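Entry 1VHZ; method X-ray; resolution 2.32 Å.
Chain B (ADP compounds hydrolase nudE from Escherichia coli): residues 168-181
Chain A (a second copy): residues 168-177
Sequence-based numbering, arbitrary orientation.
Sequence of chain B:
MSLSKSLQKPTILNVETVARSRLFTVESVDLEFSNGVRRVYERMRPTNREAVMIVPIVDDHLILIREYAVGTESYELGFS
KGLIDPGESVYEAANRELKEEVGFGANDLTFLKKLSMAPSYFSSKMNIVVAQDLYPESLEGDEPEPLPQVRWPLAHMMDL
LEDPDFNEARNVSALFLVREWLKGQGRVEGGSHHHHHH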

# COMPACT_ATOMS: atom_id res chain seq x y z
N GLU B 168 -7.35 2.68 1.20
CA GLU B 168 -6.20 2.23 0.42
C GLU B 168 -4.97 2.35 1.32
O GLU B 168 -4.84 3.31 2.11
CB GLU B 168 -6.11 3.05 -0.86
CG GLU B 168 -5.02 2.57 -1.82
CD GLU B 168 -3.66 3.19 -1.55
OE1 GLU B 168 -3.56 4.15 -0.76
OE2 GLU B 168 -2.69 2.71 -2.15
N ALA B 169 -4.07 1.39 1.29
CA ALA B 169 -2.95 1.35 2.23
C ALA B 169 -2.15 2.62 2.38
O ALA B 169 -1.74 2.90 3.53
CB ALA B 169 -2.06 0.14 1.95
N ARG B 170 -1.85 3.35 1.32
CA ARG B 170 -1.09 4.59 1.42
C ARG B 170 -1.89 5.70 2.05
O ARG B 170 -1.35 6.42 2.92
CB ARG B 170 -0.50 4.96 0.06
CG ARG B 170 0.50 3.86 -0.40
CD ARG B 170 0.84 4.04 -1.87
NE ARG B 170 -0.31 4.25 -2.69
CZ ARG B 170 -0.40 4.59 -3.96
NH1 ARG B 170 0.69 4.82 -4.68
NH2 ARG B 170 -1.60 4.74 -4.52
N ASN B 171 -3.17 5.88 1.67
CA ASN B 171 -3.99 6.90 2.31
C ASN B 171 -4.13 6.61 3.81
O ASN B 171 -4.04 7.53 4.62
CB ASN B 171 -5.44 6.92 1.75
CG ASN B 171 -5.51 7.45 0.33
OD1 ASN B 171 -4.64 8.20 -0.11
ND2 ASN B 171 -6.54 7.09 -0.42
N VAL B 172 -4.37 5.35 4.17
CA VAL B 172 -4.57 4.97 5.57
C VAL B 172 -3.32 5.22 6.39
O VAL B 172 -3.40 5.82 7.46
CB VAL B 172 -5.10 3.53 5.71
CG1 VAL B 172 -5.19 3.11 7.17
CG2 VAL B 172 -6.52 3.43 5.11
N SER B 173 -2.17 4.83 5.88
CA SER B 173 -0.89 5.05 6.53
C SER B 173 -0.67 6.56 6.72
O SER B 173 -0.28 6.97 7.80
CB SER B 173 0.28 4.54 5.67
OG SER B 173 0.27 3.14 5.62
N ALA B 174 -0.91 7.33 5.66
CA ALA B 174 -0.72 8.78 5.78
C ALA B 174 -1.66 9.40 6.81
O ALA B 174 -1.21 10.20 7.63
CB ALA B 174 -0.86 9.46 4.42
N LEU B 175 -2.92 8.99 6.83
CA LEU B 175 -3.88 9.53 7.78
C LEU B 175 -3.41 9.36 9.22
O LEU B 175 -3.40 10.30 10.00
CB LEU B 175 -5.25 8.83 7.58
CG LEU B 175 -6.40 9.37 8.47
CD1 LEU B 175 -6.80 10.77 8.03
CD2 LEU B 175 -7.61 8.44 8.41
N PHE B 176 -3.03 8.13 9.57
CA PHE B 176 -2.55 7.81 10.91
C PHE B 176 -1.24 8.54 11.19
O PHE B 176 -1.08 9.10 12.28
CB PHE B 176 -2.37 6.30 11.06
CG PHE B 176 -3.61 5.52 11.46
CD1 PHE B 176 -4.25 4.69 10.56
CD2 PHE B 176 -4.12 5.62 12.74
CE1 PHE B 176 -5.37 3.95 10.95
CE2 PHE B 176 -5.24 4.91 13.13
CZ PHE B 176 -5.87 4.07 12.22
N LEU B 177 -0.32 8.62 10.23
CA LEU B 177 0.94 9.33 10.48
C LEU B 177 0.72 10.82 10.71
O LEU B 177 1.39 11.41 11.56
CB LEU B 177 1.97 9.09 9.38
CG LEU B 177 2.47 7.64 9.26
CD1 LEU B 177 2.96 7.34 7.86
CD2 LEU B 177 3.57 7.37 10.29
N VAL B 178 -0.19 11.43 9.95
CA VAL B 178 -0.48 12.85 10.11
C VAL B 178 -1.15 13.10 11.46
O VAL B 178 -0.82 14.05 12.17
CB VAL B 178 -1.32 13.39 8.94
CG1 VAL B 178 -1.84 14.80 9.22
CG2 VAL B 178 -0.49 13.38 7.67
N ARG B 179 -2.05 12.18 11.86
CA ARG B 179 -2.70 12.34 13.16
C ARG B 179 -1.64 12.30 14.26
O ARG B 179 -1.68 13.17 15.14
CB ARG B 179 -3.78 11.28 13.43
CG ARG B 179 -4.61 11.63 14.67
CD ARG B 179 -5.66 10.57 15.00
NE ARG B 179 -5.02 9.31 15.33
CZ ARG B 179 -5.51 8.27 15.97
NH1 ARG B 179 -6.75 8.25 16.43
NH2 ARG B 179 -4.75 7.19 16.14
N GLU B 180 -0.71 11.34 14.20
CA GLU B 180 0.34 11.26 15.21
C GLU B 180 1.13 12.57 15.30
O GLU B 180 1.43 13.07 16.36
CB GLU B 180 1.38 10.17 14.92
CG GLU B 180 1.09 8.78 15.38
CD GLU B 180 0.48 8.66 16.76
OE1 GLU B 180 1.18 8.90 17.75
OE2 GLU B 180 -0.72 8.30 16.85
N TRP B 181 1.51 13.09 14.13
CA TRP B 181 2.24 14.33 14.02
C TRP B 181 1.44 15.51 14.55
O TRP B 181 1.99 16.44 15.13
CB TRP B 181 2.58 14.52 12.53
CG TRP B 181 3.26 15.82 12.25
CD1 TRP B 181 4.57 16.14 12.50
CD2 TRP B 181 2.64 16.98 11.68
NE1 TRP B 181 4.81 17.43 12.08
CE2 TRP B 181 3.64 17.97 11.59
CE3 TRP B 181 1.35 17.27 11.23
CZ2 TRP B 181 3.39 19.24 11.08
CZ3 TRP B 181 1.09 18.53 10.72
CH2 TRP B 181 2.11 19.51 10.67
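Chain A, residues 168-177: EARNVSALFL

How does chain A lie on chain B? As a helix on a helix: Ala A169 to Leu A177 are helical, as are Ala B169 to Trp B181, and both helices continue later in their chains. Their N-to-C directions differ by 49°, so they run broadly the same way while crossing, and the axes come within 8.3 Å. The two copies meet like with like. The CA atoms of Ala B169 and Ala A169 are 5.3 Å apart, those of Ser B173 and Ser A173 4.8 Å, and those of Phe B176 and Phe A176 6.8 Å. Together the stretches bury 559 Å².

What lets the backbones come so near? The residues paired at the closest backbone approaches, Ala B169 with Ala A169 and Ser B173 with Ser A173, have small side chains. Ala B169 CB meets Ala A169 CB at 3.8 Å, and each methyl also rests against the stem of the arginine of the other chain: Ala B169 CB lies 3.9 Å from Arg A170 CG, and Arg B170 CG lies 3.9 Å from Ala A169 CB. Arg B170 is itself held by a salt bridge within its own chain, Arg B170 NE to Glu B168 OE2 at 2.9 Å. One turn on, Ser B173 OG and Ser A173 OG are 3.2 Å apart. Each serine hydroxyl hydrogen-bonds back to its own helix, Ser A173 OG to Ala A169 O at 2.8 Å and Ser B173 OG to Ala B169 O at 2.9 Å. The valines add bulk beside this narrow seam, with Val B172 CB 3.7 Å from Ser A173 OG and Ser B173 OG 3.7 Å from Val A172 CG1.

Where do the largest bumps go? Phe A176 and Phe B176 point toward the opposing helix and interlock, the CB of each lying over a face of the other ring. Phe A176 CB sits 3.4 Å from the centroid of the Phe B176 ring; Phe B176 CB sits 3.5 Å from the centroid of the Phe A176 ring. With each CB in that place, the rings themselves are offset: their planes are only 10° apart, but the centroids are 5.0 Å apart and the rings barely overlap. A leucine from the other chain lies at the edge of each ring: Leu A177 CD2 is 3.8 Å from Phe B176 CE1, and Leu B177 CD2 is 3.9 Å from Phe A176 CE1. Glu B180 CG also reaches the edge of the Phe A176 ring, 3.7 Å from CE2 of that phenylalanine.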

# COMPACT_ATOMS: atom_id res chain seq x y z
N GLU A 168 6.39 -0.44 5.32
CA GLU A 168 5.66 -0.77 4.10
C GLU A 168 4.20 -0.39 4.36
O GLU A 168 3.70 -0.65 5.46
CB GLU A 168 5.88 -2.23 3.76
CG GLU A 168 5.28 -2.69 2.44
CD GLU A 168 3.81 -3.06 2.56
OE1 GLU A 168 3.35 -3.31 3.70
OE2 GLU A 168 3.13 -3.12 1.52
N ALA A 169 3.52 0.21 3.39
CA ALA A 169 2.17 0.71 3.59
C ALA A 169 1.17 -0.23 4.22
O ALA A 169 0.32 0.26 5.02
CB ALA A 169 1.57 1.31 2.31
N ARG A 170 1.15 -1.50 3.88
CA ARG A 170 0.19 -2.45 4.46
C ARG A 170 0.58 -2.77 5.90
O ARG A 170 -0.32 -2.84 6.75
CB ARG A 170 0.12 -3.71 3.60
CG ARG A 170 -0.49 -3.40 2.22
CD ARG A 170 -0.25 -4.56 1.23
NE ARG A 170 1.12 -5.01 1.26
CZ ARG A 170 1.62 -6.10 0.72
NH1 ARG A 170 2.91 -6.41 0.84
NH2 ARG A 170 0.83 -6.92 0.05
N ASN A 171 1.89 -2.90 6.17
CA ASN A 171 2.35 -3.15 7.53
C ASN A 171 1.99 -1.97 8.43
O ASN A 171 1.47 -2.14 9.54
CB ASN A 171 3.88 -3.35 7.65
CG ASN A 171 4.35 -4.71 7.17
OD1 ASN A 171 3.58 -5.68 7.11
ND2 ASN A 171 5.61 -4.79 6.76
N VAL A 172 2.29 -0.76 7.96
CA VAL A 172 2.02 0.45 8.77
C VAL A 172 0.54 0.64 9.01
O VAL A 172 0.11 0.91 10.13
CB VAL A 172 2.69 1.67 8.13
CG1 VAL A 172 2.26 2.97 8.76
CG2 VAL A 172 4.23 1.54 8.20
N SER A 173 -0.29 0.47 7.97
CA SER A 173 -1.73 0.57 8.13
C SER A 173 -2.21 -0.42 9.19
O SER A 173 -2.96 -0.05 10.08
CB SER A 173 -2.45 0.17 6.81
OG SER A 173 -2.25 1.16 5.84
N ALA A 174 -1.76 -1.67 9.07
CA ALA A 174 -2.13 -2.71 10.01
C ALA A 174 -1.74 -2.36 11.44
O ALA A 174 -2.52 -2.55 12.37
CB ALA A 174 -1.51 -4.06 9.63
N LEU A 175 -0.50 -1.92 11.62
CA LEU A 175 0.02 -1.56 12.92
C LEU A 175 -0.88 -0.55 13.63
O LEU A 175 -1.30 -0.78 14.75
CB LEU A 175 1.43 -0.97 12.75
CG LEU A 175 2.13 -0.62 14.06
CD1 LEU A 175 2.51 -1.88 14.81
CD2 LEU A 175 3.33 0.29 13.81
N PHE A 176 -1.21 0.54 12.96
CA PHE A 176 -2.07 1.58 13.50
C PHE A 176 -3.51 1.08 13.70
O PHE A 176 -4.16 1.50 14.66
CB PHE A 176 -2.08 2.80 12.56
CG PHE A 176 -0.93 3.76 12.72
CD1 PHE A 176 0.04 3.87 11.74
CD2 PHE A 176 -0.83 4.58 13.84
CE1 PHE A 176 1.08 4.79 11.86
CE2 PHE A 176 0.21 5.48 13.97
CZ PHE A 176 1.18 5.59 12.98
N LEU A 177 -4.03 0.23 12.82
CA LEU A 177 -5.40 -0.27 12.98
C LEU A 177 -5.52 -1.19 14.19
O LEU A 177 -6.49 -1.13 14.94
CB LEU A 177 -5.89 -0.96 11.70
CG LEU A 177 -6.18 0.00 10.53
CD1 LEU A 177 -6.17 -0.75 9.21
CD2 LEU A 177 -7.47 0.77 10.73